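Local coordinates for protein peptidase, zinc-dependent (PDB 3LMC) that probably cleaves peptide bonds as a zinc-dependent metallopeptidase of family M54, and carries a bound zinc ion and a separate iron site, at residues A53-L58 with G109-P113; W7-V11 with L93-G97; P122-N127 with L139-I143. One frame throughout, in Å; residues are numbered along the deposited sequence.

Overall arrangement
Strand 3-7 ends at W7 and leads into a loop, and interaction 2 closes the longest span by pairing W7-V11 with L93-G97 at the end of strand 90-94. Inside that span lies helix 53-66, whose first turns meet the edge strand 106-112 in interaction 1; because that strand comes after L93-G97, interactions 1 and 2 cross along the chain, touching where V56 CG1 lies 3.9 Å from L93 CD1. Interaction 3 follows in series: P122-N127, beyond strand 117-120, folds onto L139-I143 of the zinc-binding helix 136-154. It abuts interaction 2, with W7 CH2 3.7 Å from I143 CD1. The three thus join helix to edge strand, strand end to neighbouring strand end, and loop to zinc-binding helix.

Interaction 1 of 3, residues A53-L58 with G109-P113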
loop_
_atom_site.group_PDB
_atom_site.type_symbol
_atom_site.label_atom_id
_atom_site.label_comp_id
_atom_site.label_asym_id
_atom_site.label_seq_id
_atom_site.Cartn_x
_atom_site.Cartn_y
_atom_site.Cartn_z
ATOM N N ALA A 53 -3.204 5.277 -11.003
ATOM C CA ALA A 53 -2.442 5.170 -9.758
ATOM C C ALA A 53 -1.063 5.817 -9.845
ATOM O O ALA A 53 -0.479 6.200 -8.821
ATOM C CB ALA A 53 -2.327 3.728 -9.324
ATOM N N VAL A 54 -0.530 5.941 -11.057
ATOM C CA VAL A 54 0.779 6.579 -11.220
ATOM C C VAL A 54 0.693 8.038 -10.787
ATOM O O VAL A 54 1.539 8.516 -10.046
ATOM C CB VAL A 54 1.305 6.490 -12.666
ATOM C CG1 VAL A 54 2.623 7.240 -12.788
ATOM C CG2 VAL A 54 1.480 5.023 -13.091
ATOM N N LYS A 55 -0.358 8.730 -11.217
ATOM C CA LYS A 55 -0.587 10.110 -10.799
ATOM C C LYS A 55 -0.801 10.260 -9.304
ATOM O O LYS A 55 -0.289 11.201 -8.692
ATOM C CB LYS A 55 -1.755 10.722 -11.562
ATOM C CG LYS A 55 -1.363 11.152 -12.961
ATOM C CD LYS A 55 -2.498 11.834 -13.683
ATOM C CE LYS A 55 -2.059 12.224 -15.083
ATOM N NZ LYS A 55 -3.159 12.884 -15.812
ATOM N N VAL A 56 -1.550 9.333 -8.711
ATOM C CA VAL A 56 -1.776 9.384 -7.268
ATOM C C VAL A 56 -0.437 9.223 -6.536
ATOM O O VAL A 56 -0.173 9.908 -5.556
ATOM C CB VAL A 56 -2.787 8.310 -6.794
ATOM C CG1 VAL A 56 -3.007 8.406 -5.283
ATOM C CG2 VAL A 56 -4.144 8.448 -7.548
ATOM N N LEU A 57 0.428 8.341 -7.029
ATOM C CA LEU A 57 1.688 8.093 -6.345
ATOM C C LEU A 57 2.605 9.330 -6.375
ATOM O O LEU A 57 3.261 9.655 -5.378
ATOM C CB LEU A 57 2.375 6.850 -6.916
ATOM C CG LEU A 57 1.683 5.508 -6.648
ATOM C CD1 LEU A 57 2.369 4.389 -7.410
ATOM C CD2 LEU A 57 1.663 5.180 -5.151
ATOM N N LEU A 58 2.627 10.026 -7.508
ATOM C CA LEU A 58 3.401 11.265 -7.643
ATOM C C LEU A 58 2.855 12.330 -6.690
ATOM O O LEU A 58 3.611 13.050 -6.030
ATOM C CB LEU A 58 3.336 11.787 -9.090
ATOM C CG LEU A 58 3.909 10.852 -10.161
ATOM C CD1 LEU A 58 3.803 11.456 -11.560
ATOM C CD2 LEU A 58 5.361 10.531 -9.839
ATOM N N GLY A 109 -3.121 -2.736 -6.382
ATOM C CA GLY A 109 -2.162 -1.803 -5.805
ATOM C C GLY A 109 -1.012 -1.524 -6.749
ATOM O O GLY A 109 -0.944 -2.105 -7.827
ATOM N N LEU A 110 -0.092 -0.651 -6.343
ATOM C CA LEU A 110 1.022 -0.279 -7.195
ATOM C C LEU A 110 2.089 0.385 -6.344
ATOM O O LEU A 110 1.781 0.965 -5.305
ATOM C CB LEU A 110 0.550 0.694 -8.271
ATOM C CG LEU A 110 1.490 0.941 -9.441
ATOM C CD1 LEU A 110 1.668 -0.349 -10.223
ATOM C CD2 LEU A 110 0.930 2.017 -10.334
ATOM N N ALA A 111 3.342 0.311 -6.782
ATOM C CA ALA A 111 4.439 0.902 -6.017
ATOM C C ALA A 111 5.303 1.736 -6.939
ATOM O O ALA A 111 5.399 1.437 -8.130
ATOM C CB ALA A 111 5.269 -0.190 -5.361
ATOM N N TYR A 112 5.903 2.795 -6.391
ATOM C CA TYR A 112 6.853 3.631 -7.116
ATOM C C TYR A 112 8.140 3.619 -6.304
ATOM O O TYR A 112 8.394 4.529 -5.512
ATOM C CB TYR A 112 6.332 5.060 -7.237
ATOM C CG TYR A 112 6.989 5.891 -8.329
ATOM C CD1 TYR A 112 6.218 6.623 -9.228
ATOM C CD2 TYR A 112 8.371 5.937 -8.467
ATOM C CE1 TYR A 112 6.799 7.386 -10.230
ATOM C CE2 TYR A 112 8.970 6.696 -9.472
ATOM C CZ TYR A 112 8.174 7.423 -10.347
ATOM O OH TYR A 112 8.745 8.178 -11.348
ATOM N N PRO A 113 8.951 2.571 -6.484
ATOM C CA PRO A 113 10.092 2.317 -5.601
ATOM C C PRO A 113 11.025 3.513 -5.502
ATOM O O PRO A 113 11.551 3.809 -4.422
ATOM C CB PRO A 113 10.802 1.142 -6.282
ATOM C CG PRO A 113 9.709 0.429 -7.025
ATOM C CD PRO A 113 8.823 1.550 -7.534
#
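Helix 53-66 begins at A53, and its first turn and a half rests on strand 109-112, the two short axes crossing at -49° with a closest approach of 8.9 Å. Two CA pairs, A53 with L110 and L57 with Y112, each 6.9 Å apart, set the register: one helical turn spans two strand residues. L110 supplies the main knob. With chi1 t and chi2 p, L110 drives its CD2 into the first turn, 3.8 Å from A53 CB, 4.1 Å from V54 CG2 and 4.0 Å from L57 CD1. L57 answers from the helix in its m,t rotamer, its CD1 also reaching Y112 CB at 4.0 Å. Y112, with chi1 near t, extends its ring alongside the helix, where L58 swings its m,t side chain over to put CD2 3.5 Å from Y112 CE1. The contact across the two segments is therefore apolar packing, buried at L57 and more open toward L58 and Y112. L57 continues inward onto V117 and I119 of the adjoining strand. A111 points its CB away from the helix, to the other face of the strand, where it meets E150 and H153 of helix 136-154. This is helix-on-sheet packing at the edge of a mixed sheet; the antiparallel edge strand beside the HExxH zinc helix is a recurrent feature of zinc metallopeptidases of clan MA.

Interaction 2 of 3, residues W7-V11 with L93-G97; sequences WDSRV and LVTPG
W7 ends strand 3-7 and bridges V94 in parallel, CA atoms 4.9 Å apart. With chi1 t and chi2 -83°, its six-membered ring takes V94 CG1 over one face in a CH-pi contact, 4.0 Å from the centroid; W7 NE1 donates to V11 O at 2.8 Å. D8 N bonds to V94 O at 3.0 Å. A type I turn runs from D8 to V11, V11 N 2.8 Å from D8 O. D8 (chi1 t) accepts at OD1 from R10 N, an Asx turn, and from R10 NE, each 3.0 Å; R10 NH2 completes the salt bridge at D8 OD2, 2.9 Å. D8 OD2 also takes F39 N and a water (2.8 Å), which lies 2.7 Å from T95 OG1. The R10 guanidinium faces P96, R10 NE to P96 CG 3.8 Å. V11 CG2 is 4.0 Å from P96 CD. A turn after one parallel strand packs over the C-terminal end of its neighbour, as in alpha/beta sheets. These strand ends lie between strands 31-34 and 117-120, with W7 against helix 16-27.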
loop_
_atom_site.group_PDB
_atom_site.type_symbol
_atom_site.label_atom_id
_atom_site.label_comp_id
_atom_site.label_asym_id
_atom_site.label_seq_id
_atom_site.Cartn_x
_atom_site.Cartn_y
_atom_site.Cartn_z
ATOM N N TRP A 7 -4.001 5.651 5.924
ATOM C CA TRP A 7 -5.305 4.997 5.798
ATOM C C TRP A 7 -6.416 6.027 5.506
ATOM O O TRP A 7 -6.833 6.763 6.402
ATOM C CB TRP A 7 -5.608 4.229 7.096
ATOM C CG TRP A 7 -6.886 3.416 7.058
ATOM C CD1 TRP A 7 -8.158 3.864 7.283
ATOM C CD2 TRP A 7 -6.993 2.018 6.775
ATOM N NE1 TRP A 7 -9.053 2.822 7.158
ATOM C CE2 TRP A 7 -8.353 1.676 6.847
ATOM C CE3 TRP A 7 -6.063 1.020 6.462
ATOM C CZ2 TRP A 7 -8.814 0.376 6.618
ATOM C CZ3 TRP A 7 -6.527 -0.279 6.232
ATOM C CH2 TRP A 7 -7.885 -0.583 6.311
ATOM N N ASP A 8 -6.872 6.090 4.255
ATOM C CA ASP A 8 -7.955 6.997 3.871
ATOM C C ASP A 8 -9.205 6.637 4.675
ATOM O O ASP A 8 -9.713 5.522 4.574
ATOM C CB ASP A 8 -8.229 6.885 2.365
ATOM C CG ASP A 8 -9.209 7.929 1.861
ATOM O OD1 ASP A 8 -10.362 7.958 2.346
ATOM O OD2 ASP A 8 -8.843 8.710 0.950
ATOM N N SER A 9 -9.700 7.577 5.473
ATOM C CA SER A 9 -10.726 7.256 6.461
ATOM C C SER A 9 -12.067 6.862 5.838
ATOM O O SER A 9 -12.976 6.447 6.549
ATOM C CB SER A 9 -10.902 8.411 7.453
ATOM O OG SER A 9 -11.143 9.613 6.757
ATOM N N ARG A 10 -12.197 6.976 4.517
ATOM C CA ARG A 10 -13.404 6.463 3.866
ATOM C C ARG A 10 -13.391 4.937 3.841
ATOM O O ARG A 10 -14.412 4.317 3.603
ATOM C CB ARG A 10 -13.587 7.034 2.455
ATOM C CG ARG A 10 -13.875 8.555 2.415
ATOM C CD ARG A 10 -13.729 9.150 0.999
ATOM N NE ARG A 10 -12.341 9.171 0.511
ATOM C CZ ARG A 10 -11.989 9.587 -0.705
ATOM N NH1 ARG A 10 -12.915 10.003 -1.555
ATOM N NH2 ARG A 10 -10.724 9.575 -1.084
ATOM N N VAL A 11 -12.230 4.333 4.075
ATOM C CA VAL A 11 -12.154 2.883 4.228
ATOM C C VAL A 11 -12.388 2.623 5.713
ATOM O O VAL A 11 -11.756 3.273 6.538
ATOM C CB VAL A 11 -10.759 2.354 3.809
ATOM C CG1 VAL A 11 -10.695 0.860 3.940
ATOM C CG2 VAL A 11 -10.436 2.787 2.374
ATOM N N LEU A 93 -0.425 4.190 0.895
ATOM C CA LEU A 93 -1.760 4.792 0.910
ATOM C C LEU A 93 -2.818 3.685 0.726
ATOM O O LEU A 93 -2.726 2.865 -0.192
ATOM C CB LEU A 93 -1.875 5.814 -0.225
ATOM C CG LEU A 93 -2.873 6.981 -0.220
ATOM C CD1 LEU A 93 -3.489 7.187 -1.606
ATOM C CD2 LEU A 93 -3.934 6.852 0.839
ATOM N N VAL A 94 -3.807 3.658 1.609
ATOM C CA VAL A 94 -4.945 2.737 1.476
ATOM C C VAL A 94 -6.125 3.589 1.054
ATOM O O VAL A 94 -6.589 4.424 1.827
ATOM C CB VAL A 94 -5.257 2.044 2.804
ATOM C CG1 VAL A 94 -6.530 1.208 2.693
ATOM C CG2 VAL A 94 -4.083 1.175 3.225
ATOM N N THR A 95 -6.589 3.403 -0.181
ATOM C CA THR A 95 -7.563 4.311 -0.785
ATOM C C THR A 95 -8.827 3.573 -1.228
ATOM O O THR A 95 -8.759 2.416 -1.642
ATOM C CB THR A 95 -6.960 4.998 -2.026
ATOM O OG1 THR A 95 -7.963 5.801 -2.674
ATOM C CG2 THR A 95 -6.474 3.946 -3.012
ATOM N N PRO A 96 -9.987 4.242 -1.181
ATOM C CA PRO A 96 -11.199 3.533 -1.635
ATOM C C PRO A 96 -11.352 3.492 -3.157
ATOM O O PRO A 96 -12.228 2.769 -3.651
ATOM C CB PRO A 96 -12.333 4.373 -1.035
ATOM C CG PRO A 96 -11.736 5.784 -1.004
ATOM C CD PRO A 96 -10.301 5.551 -0.574
ATOM N N GLY A 97 -10.539 4.255 -3.891
ATOM C CA GLY A 97 -10.740 4.396 -5.328
ATOM C C GLY A 97 -10.333 3.153 -6.101
ATOM O O GLY A 97 -9.395 2.472 -5.707
HETATM O O HOH W 1 -7.250 7.957 -1.219
#

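Interaction 3 of 3, residues P122-N127 with L139-I143; sequences PHRLQN and LIDRI
Build P122-N127 as an irregular, coiled loop laid along one side of the helical turn L139-I143. P122 O accepts from L125 N at 2.9 Å and from Q126 N at 3.0 Å, curling the first residues into a tight bend; Q126 (phi/psi -63/134) then opens the chain toward N127. The nearest CA pairs are Q126 with L139, 5.7 Å, and P122 with I143, 6.7 Å, so the segments run in opposing senses. L139, chi1 t and chi2 p, is the bump that enters the bend: its CD1 sits 3.6 Å from L125 CB, 3.7 Å from Q126 N and 4.1 Å from P122 CB. I143 (m,t) lays CD1 against P122 CG at 3.7 Å. In return L125 (m,t) fits beside the helix between R142 and I143, with CB 4.1 Å from R142 CB and CD1 4.2 Å from I143 CG1, and it also touches L173 and L176 of helix 173-178. R142 stretches along the loop, chi1 m and chi2 and chi3 t, so that NH1 reaches N127 OD1 at 3.0 Å, nearly straight, and L125 O at 2.9 Å in a weak, bent bond. Its NH2 pairs with D177. The pairing of greasy packing with arginine bonds implies that the loop is fastened to the zinc-binding helix at both a buried and a polar end, with one cation joining it to helix 173-178 as well.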
loop_
_atom_site.group_PDB
_atom_site.type_symbol
_atom_site.label_atom_id
_atom_site.label_comp_id
_atom_site.label_asym_id
_atom_site.label_seq_id
_atom_site.Cartn_x
_atom_site.Cartn_y
_atom_site.Cartn_z
ATOM N N PRO A 122 -8.765 -1.168 -1.478
ATOM C CA PRO A 122 -9.642 -2.270 -1.074
ATOM C C PRO A 122 -10.877 -2.394 -1.967
ATOM O O PRO A 122 -11.699 -3.278 -1.712
ATOM C CB PRO A 122 -10.057 -1.880 0.343
ATOM C CG PRO A 122 -8.989 -0.942 0.821
ATOM C CD PRO A 122 -8.626 -0.162 -0.414
ATOM N N HIS A 123 -11.003 -1.557 -3.001
ATOM C CA HIS A 123 -12.237 -1.560 -3.803
ATOM C C HIS A 123 -12.591 -2.936 -4.351
ATOM O O HIS A 123 -13.751 -3.321 -4.351
ATOM C CB HIS A 123 -12.177 -0.558 -4.951
ATOM C CG HIS A 123 -13.506 -0.323 -5.606
ATOM N ND1 HIS A 123 -13.829 -0.835 -6.845
ATOM C CD2 HIS A 123 -14.605 0.342 -5.176
ATOM C CE1 HIS A 123 -15.057 -0.468 -7.166
ATOM N NE2 HIS A 123 -15.554 0.243 -6.169
ATOM N N ARG A 124 -11.593 -3.674 -4.831
ATOM C CA ARG A 124 -11.825 -5.025 -5.329
ATOM C C ARG A 124 -11.405 -6.128 -4.357
ATOM O O ARG A 124 -11.436 -7.317 -4.706
ATOM C CB ARG A 124 -11.131 -5.209 -6.671
ATOM C CG ARG A 124 -11.759 -4.337 -7.763
ATOM C CD ARG A 124 -11.083 -4.541 -9.097
ATOM N NE ARG A 124 -11.485 -3.524 -10.060
ATOM C CZ ARG A 124 -12.009 -3.776 -11.251
ATOM N NH1 ARG A 124 -12.219 -5.027 -11.644
ATOM N NH2 ARG A 124 -12.306 -2.774 -12.065
ATOM N N LEU A 125 -11.012 -5.730 -3.148
ATOM C CA LEU A 125 -10.637 -6.672 -2.094
ATOM C C LEU A 125 -11.824 -6.970 -1.188
ATOM O O LEU A 125 -11.941 -8.070 -0.643
ATOM C CB LEU A 125 -9.474 -6.114 -1.258
ATOM C CG LEU A 125 -8.236 -5.732 -2.071
ATOM C CD1 LEU A 125 -7.048 -5.275 -1.180
ATOM C CD2 LEU A 125 -7.820 -6.901 -2.972
ATOM N N GLN A 126 -12.704 -5.982 -1.041
ATOM C CA GLN A 126 -13.914 -6.123 -0.252
ATOM C C GLN A 126 -14.856 -7.192 -0.833
ATOM O O GLN A 126 -15.096 -7.239 -2.046
ATOM C CB GLN A 126 -14.630 -4.763 -0.153
ATOM C CG GLN A 126 -15.023 -4.168 -1.500
ATOM C CD GLN A 126 -15.873 -2.907 -1.367
ATOM O OE1 GLN A 126 -16.411 -2.608 -0.290
ATOM N NE2 GLN A 126 -16.004 -2.164 -2.466
ATOM N N ASN A 127 -15.370 -8.060 0.030
ATOM C CA ASN A 127 -16.422 -8.997 -0.369
ATOM C C ASN A 127 -17.561 -8.301 -1.135
ATOM O O ASN A 127 -18.086 -8.831 -2.111
ATOM C CB ASN A 127 -17.019 -9.687 0.866
ATOM C CG ASN A 127 -16.364 -11.025 1.190
ATOM O OD1 ASN A 127 -15.338 -11.396 0.620
ATOM N ND2 ASN A 127 -16.974 -11.763 2.119
ATOM N N LEU A 139 -11.123 -8.931 4.662
ATOM C CA LEU A 139 -10.624 -7.689 4.084
ATOM C C LEU A 139 -9.271 -7.291 4.678
ATOM O O LEU A 139 -8.401 -6.804 3.953
ATOM C CB LEU A 139 -11.623 -6.541 4.239
ATOM C CG LEU A 139 -11.165 -5.250 3.536
ATOM C CD1 LEU A 139 -10.730 -5.517 2.081
ATOM C CD2 LEU A 139 -12.248 -4.145 3.594
ATOM N N ILE A 140 -9.109 -7.477 5.991
ATOM C CA ILE A 140 -7.819 -7.266 6.659
ATOM C C ILE A 140 -6.756 -8.184 6.042
ATOM O O ILE A 140 -5.660 -7.741 5.675
ATOM C CB ILE A 140 -7.925 -7.553 8.181
ATOM C CG1 ILE A 140 -8.836 -6.530 8.869
ATOM C CG2 ILE A 140 -6.523 -7.562 8.838
ATOM C CD1 ILE A 140 -9.245 -6.916 10.298
ATOM N N ASP A 141 -7.084 -9.467 5.909
ATOM C CA ASP A 141 -6.161 -10.421 5.294
ATOM C C ASP A 141 -5.667 -9.898 3.961
ATOM O O ASP A 141 -4.471 -9.929 3.677
ATOM C CB ASP A 141 -6.833 -11.758 5.006
ATOM C CG ASP A 141 -7.152 -12.543 6.255
ATOM O OD1 ASP A 141 -6.576 -12.252 7.321
ATOM O OD2 ASP A 141 -7.990 -13.461 6.152
ATOM N N ARG A 142 -6.604 -9.473 3.121
ATOM C CA ARG A 142 -6.269 -9.079 1.756
ATOM C C ARG A 142 -5.433 -7.808 1.698
ATOM O O ARG A 142 -4.415 -7.768 0.995
ATOM C CB ARG A 142 -7.539 -8.942 0.924
ATOM C CG ARG A 142 -8.235 -10.276 0.723
ATOM C CD ARG A 142 -9.661 -10.083 0.173
ATOM N NE ARG A 142 -10.265 -11.369 -0.135
ATOM C CZ ARG A 142 -11.566 -11.636 -0.019
ATOM N NH1 ARG A 142 -12.414 -10.700 0.401
ATOM N NH2 ARG A 142 -12.013 -12.853 -0.309
ATOM N N ILE A 143 -5.829 -6.789 2.459
ATOM C CA ILE A 143 -5.065 -5.535 2.484
ATOM C C ILE A 143 -3.652 -5.729 3.012
ATOM O O ILE A 143 -2.716 -5.098 2.539
ATOM C CB ILE A 143 -5.729 -4.461 3.349
ATOM C CG1 ILE A 143 -7.136 -4.160 2.827
ATOM C CG2 ILE A 143 -4.863 -3.181 3.374
ATOM C CD1 ILE A 143 -7.867 -3.093 3.625
#